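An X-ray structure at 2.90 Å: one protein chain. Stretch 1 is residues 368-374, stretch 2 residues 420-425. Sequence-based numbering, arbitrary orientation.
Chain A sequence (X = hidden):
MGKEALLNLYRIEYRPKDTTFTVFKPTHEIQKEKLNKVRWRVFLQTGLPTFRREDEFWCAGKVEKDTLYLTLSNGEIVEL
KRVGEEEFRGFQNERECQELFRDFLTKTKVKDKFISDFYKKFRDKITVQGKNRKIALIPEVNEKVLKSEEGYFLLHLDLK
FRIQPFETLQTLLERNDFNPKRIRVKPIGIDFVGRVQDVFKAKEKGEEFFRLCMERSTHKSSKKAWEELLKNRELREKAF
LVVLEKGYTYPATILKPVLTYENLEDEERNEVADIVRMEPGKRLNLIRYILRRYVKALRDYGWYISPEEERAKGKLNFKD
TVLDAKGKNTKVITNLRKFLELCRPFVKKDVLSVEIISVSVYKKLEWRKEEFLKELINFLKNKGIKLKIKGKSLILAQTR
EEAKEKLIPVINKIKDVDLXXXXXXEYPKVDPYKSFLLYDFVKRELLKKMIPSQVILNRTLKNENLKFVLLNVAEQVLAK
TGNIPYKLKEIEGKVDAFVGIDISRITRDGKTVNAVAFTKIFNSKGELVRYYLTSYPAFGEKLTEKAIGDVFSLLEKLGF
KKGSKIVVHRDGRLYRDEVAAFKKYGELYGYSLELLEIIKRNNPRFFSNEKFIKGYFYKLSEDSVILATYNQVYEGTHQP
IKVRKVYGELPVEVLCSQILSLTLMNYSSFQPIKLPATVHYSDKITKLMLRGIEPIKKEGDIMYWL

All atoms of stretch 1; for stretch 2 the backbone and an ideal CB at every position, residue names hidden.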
# COMPACT_ATOMS: atom_id res chain seq x y z
N ARG A 368 10.01 36.85 11.93
CA ARG A 368 10.91 35.75 11.61
C ARG A 368 10.48 35.17 10.29
O ARG A 368 11.32 34.86 9.44
CB ARG A 368 10.77 34.63 12.63
CG ARG A 368 11.50 34.83 13.92
CD ARG A 368 12.06 33.49 14.35
NE ARG A 368 12.43 33.48 15.76
CZ ARG A 368 11.98 32.60 16.64
NH1 ARG A 368 11.14 31.66 16.25
NH2 ARG A 368 12.33 32.69 17.92
N LYS A 369 9.17 34.97 10.16
CA LYS A 369 8.54 34.41 8.97
C LYS A 369 8.79 35.36 7.81
O LYS A 369 9.22 34.95 6.74
CB LYS A 369 7.03 34.23 9.18
CG LYS A 369 6.62 33.36 10.38
CD LYS A 369 5.09 33.32 10.53
CE LYS A 369 4.63 32.96 11.93
NZ LYS A 369 3.17 32.64 12.01
N GLU A 370 8.64 36.64 8.12
CA GLU A 370 8.82 37.74 7.17
C GLU A 370 10.25 37.86 6.67
O GLU A 370 10.49 38.01 5.48
CB GLU A 370 8.44 39.05 7.85
CG GLU A 370 7.04 39.07 8.41
CD GLU A 370 6.23 40.26 7.93
OE1 GLU A 370 6.59 40.89 6.89
OE2 GLU A 370 5.23 40.56 8.62
N GLU A 371 11.18 37.80 7.62
CA GLU A 371 12.62 37.89 7.34
C GLU A 371 13.03 36.73 6.41
O GLU A 371 13.78 36.93 5.44
CB GLU A 371 13.40 37.78 8.65
CG GLU A 371 14.19 39.01 9.06
CD GLU A 371 15.09 38.72 10.26
OE1 GLU A 371 15.64 37.60 10.34
OE2 GLU A 371 15.23 39.59 11.14
N PHE A 372 12.45 35.56 6.68
CA PHE A 372 12.68 34.31 5.95
C PHE A 372 12.07 34.32 4.55
O PHE A 372 12.71 33.91 3.59
CB PHE A 372 12.09 33.16 6.76
CG PHE A 372 12.38 31.82 6.20
CD1 PHE A 372 13.68 31.29 6.24
CD2 PHE A 372 11.34 31.07 5.63
CE1 PHE A 372 13.95 30.03 5.72
CE2 PHE A 372 11.58 29.81 5.11
CZ PHE A 372 12.89 29.27 5.15
N LEU A 373 10.83 34.78 4.47
CA LEU A 373 10.12 34.88 3.21
C LEU A 373 10.88 35.79 2.27
O LEU A 373 10.99 35.51 1.09
CB LEU A 373 8.72 35.44 3.43
CG LEU A 373 7.81 35.55 2.20
CD1 LEU A 373 6.98 34.31 2.05
CD2 LEU A 373 6.92 36.74 2.38
N LYS A 374 11.47 36.83 2.84
CA LYS A 374 12.24 37.79 2.08
C LYS A 374 13.54 37.18 1.57
O LYS A 374 13.88 37.35 0.41
CB LYS A 374 12.47 39.06 2.91
CG LYS A 374 11.20 39.91 3.02
CD LYS A 374 11.29 41.13 3.90
CE LYS A 374 9.92 41.80 3.87
NZ LYS A 374 9.72 43.03 4.72
N UNK A 420 1.46 28.49 -3.05
CA UNK A 420 0.82 28.99 -1.84
C UNK A 420 1.81 28.73 -0.71
O UNK A 420 2.19 27.57 -0.48
CB UNK A 420 -0.53 28.32 -1.58
N UNK A 421 2.26 29.76 -0.01
CA UNK A 421 3.19 29.50 1.07
C UNK A 421 2.50 29.67 2.40
O UNK A 421 1.98 30.73 2.70
CB UNK A 421 4.41 30.42 0.98
N UNK A 422 2.49 28.61 3.21
CA UNK A 422 1.85 28.63 4.52
C UNK A 422 2.82 28.45 5.68
O UNK A 422 3.55 27.46 5.75
CB UNK A 422 0.78 27.54 4.58
N UNK A 423 2.76 29.39 6.62
CA UNK A 423 3.57 29.36 7.83
C UNK A 423 2.66 28.93 8.99
O UNK A 423 1.77 29.70 9.39
CB UNK A 423 4.22 30.72 8.10
N UNK A 424 2.85 27.72 9.51
CA UNK A 424 2.03 27.22 10.63
C UNK A 424 2.73 27.35 11.97
O UNK A 424 3.94 27.18 12.03
CB UNK A 424 1.66 25.75 10.40
N UNK A 425 1.96 27.60 13.04
CA UNK A 425 2.54 27.72 14.38
C UNK A 425 2.78 26.36 15.01
O UNK A 425 1.90 25.52 14.99
CB UNK A 425 1.63 28.55 15.28

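Stretch 1 is helical, with backbone hydrogen bonds such as L373 N to K369 O at 2.8 Å. It lies across stretch 2 at 150°, close to antiparallel, so the strand passes L373 first and K369 later. With the axes still 10.6 Å apart at their closest, side chains must fill the gap, and alternation along the strand decides which positions can do so.

Position 420 has extended backbone angles (-139/121), and its ideal CB has nothing of the helix within 5.5 Å. A beta-branched residue suits the extended backbone, though many others would. It is V420, which makes no contact here.

At position 421 CA-to-CB points toward the helix, and the ideal CB lies 4.8 Å from L373 CD1. No charge or polar side-chain group of stretch 1 is close, so a medium-sized aliphatic residue, leucine, isoleucine or valine, would fit. The residue is I421, with chi1 m and chi2 t; its CD1 comes 4.3 Å from L373 CD1, a loose apolar contact.

Position 422 is again out of reach, with strand angles (-116/127) and no helix atom near its CB. Valine, isoleucine or threonine would all suit the backbone, and V422 is found.

Position 423 is the centre of the contact. The CA of 423 lies 7.2 Å from the CA of K369, and the ideal CB, pointing toward the helix, is 3.7 Å from K369 CD. Ahead lies a space bordered by the methylenes of K369, the ring of F372 and the CD1 methyl of L373. Leucine or methionine could use part of it, but a flat aromatic ring can meet all three. F423, with chi1 m, does so. K369 CB sits over one face of its ring, 3.9 Å from the centroid and 8° off the normal, a CH-pi contact. L373 CD1 (3.8 Å from F423 CZ) and F372 CD2 (4.0 Å from F423 CE2) meet the ring at its edge. More of F423 is covered by the helix, 114 Å², than of any other residue of stretch 2.

Position 424 turns CA-to-CB away from the helix, so many residues would do; L424 occupies it.

At position 425 CA-to-CB points sideways, with the ideal CB 5.5 Å from K369 NZ. That positive charge favours an acid, or a polar residue such as glutamine, long enough to bend back. In E425, chi2 p helps bring the carboxylate nearer, and OE1 forms a long salt bridge of 3.9 Å with K369 NZ.

Stretch 2, residues 420-425: VIVFLE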
# COMPACT_ATOMS: atom_id res chain seq x y z
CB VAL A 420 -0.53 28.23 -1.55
CG1 VAL A 420 -1.10 28.59 -0.20
CG2 VAL A 420 -1.57 28.53 -2.60
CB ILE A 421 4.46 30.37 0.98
CG1 ILE A 421 5.10 30.24 -0.42
CG2 ILE A 421 5.46 29.95 2.06
CD1 ILE A 421 6.46 30.96 -0.63
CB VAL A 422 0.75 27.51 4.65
CG1 VAL A 422 -0.04 27.65 6.00
CG2 VAL A 422 -0.22 27.54 3.46
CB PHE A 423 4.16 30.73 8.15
CG PHE A 423 5.13 31.25 7.15
CD1 PHE A 423 4.73 32.22 6.22
CD2 PHE A 423 6.48 30.86 7.20
CE1 PHE A 423 5.67 32.83 5.33
CE2 PHE A 423 7.45 31.45 6.32
CZ PHE A 423 7.03 32.44 5.38
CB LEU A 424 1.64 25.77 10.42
CG LEU A 424 0.80 25.32 9.24
CD1 LEU A 424 0.69 23.83 9.37
CD2 LEU A 424 -0.59 25.94 9.24
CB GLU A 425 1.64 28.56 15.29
CG GLU A 425 2.33 29.01 16.61
CD GLU A 425 3.48 30.01 16.44
OE1 GLU A 425 3.44 30.87 15.53
OE2 GLU A 425 4.42 29.95 17.25
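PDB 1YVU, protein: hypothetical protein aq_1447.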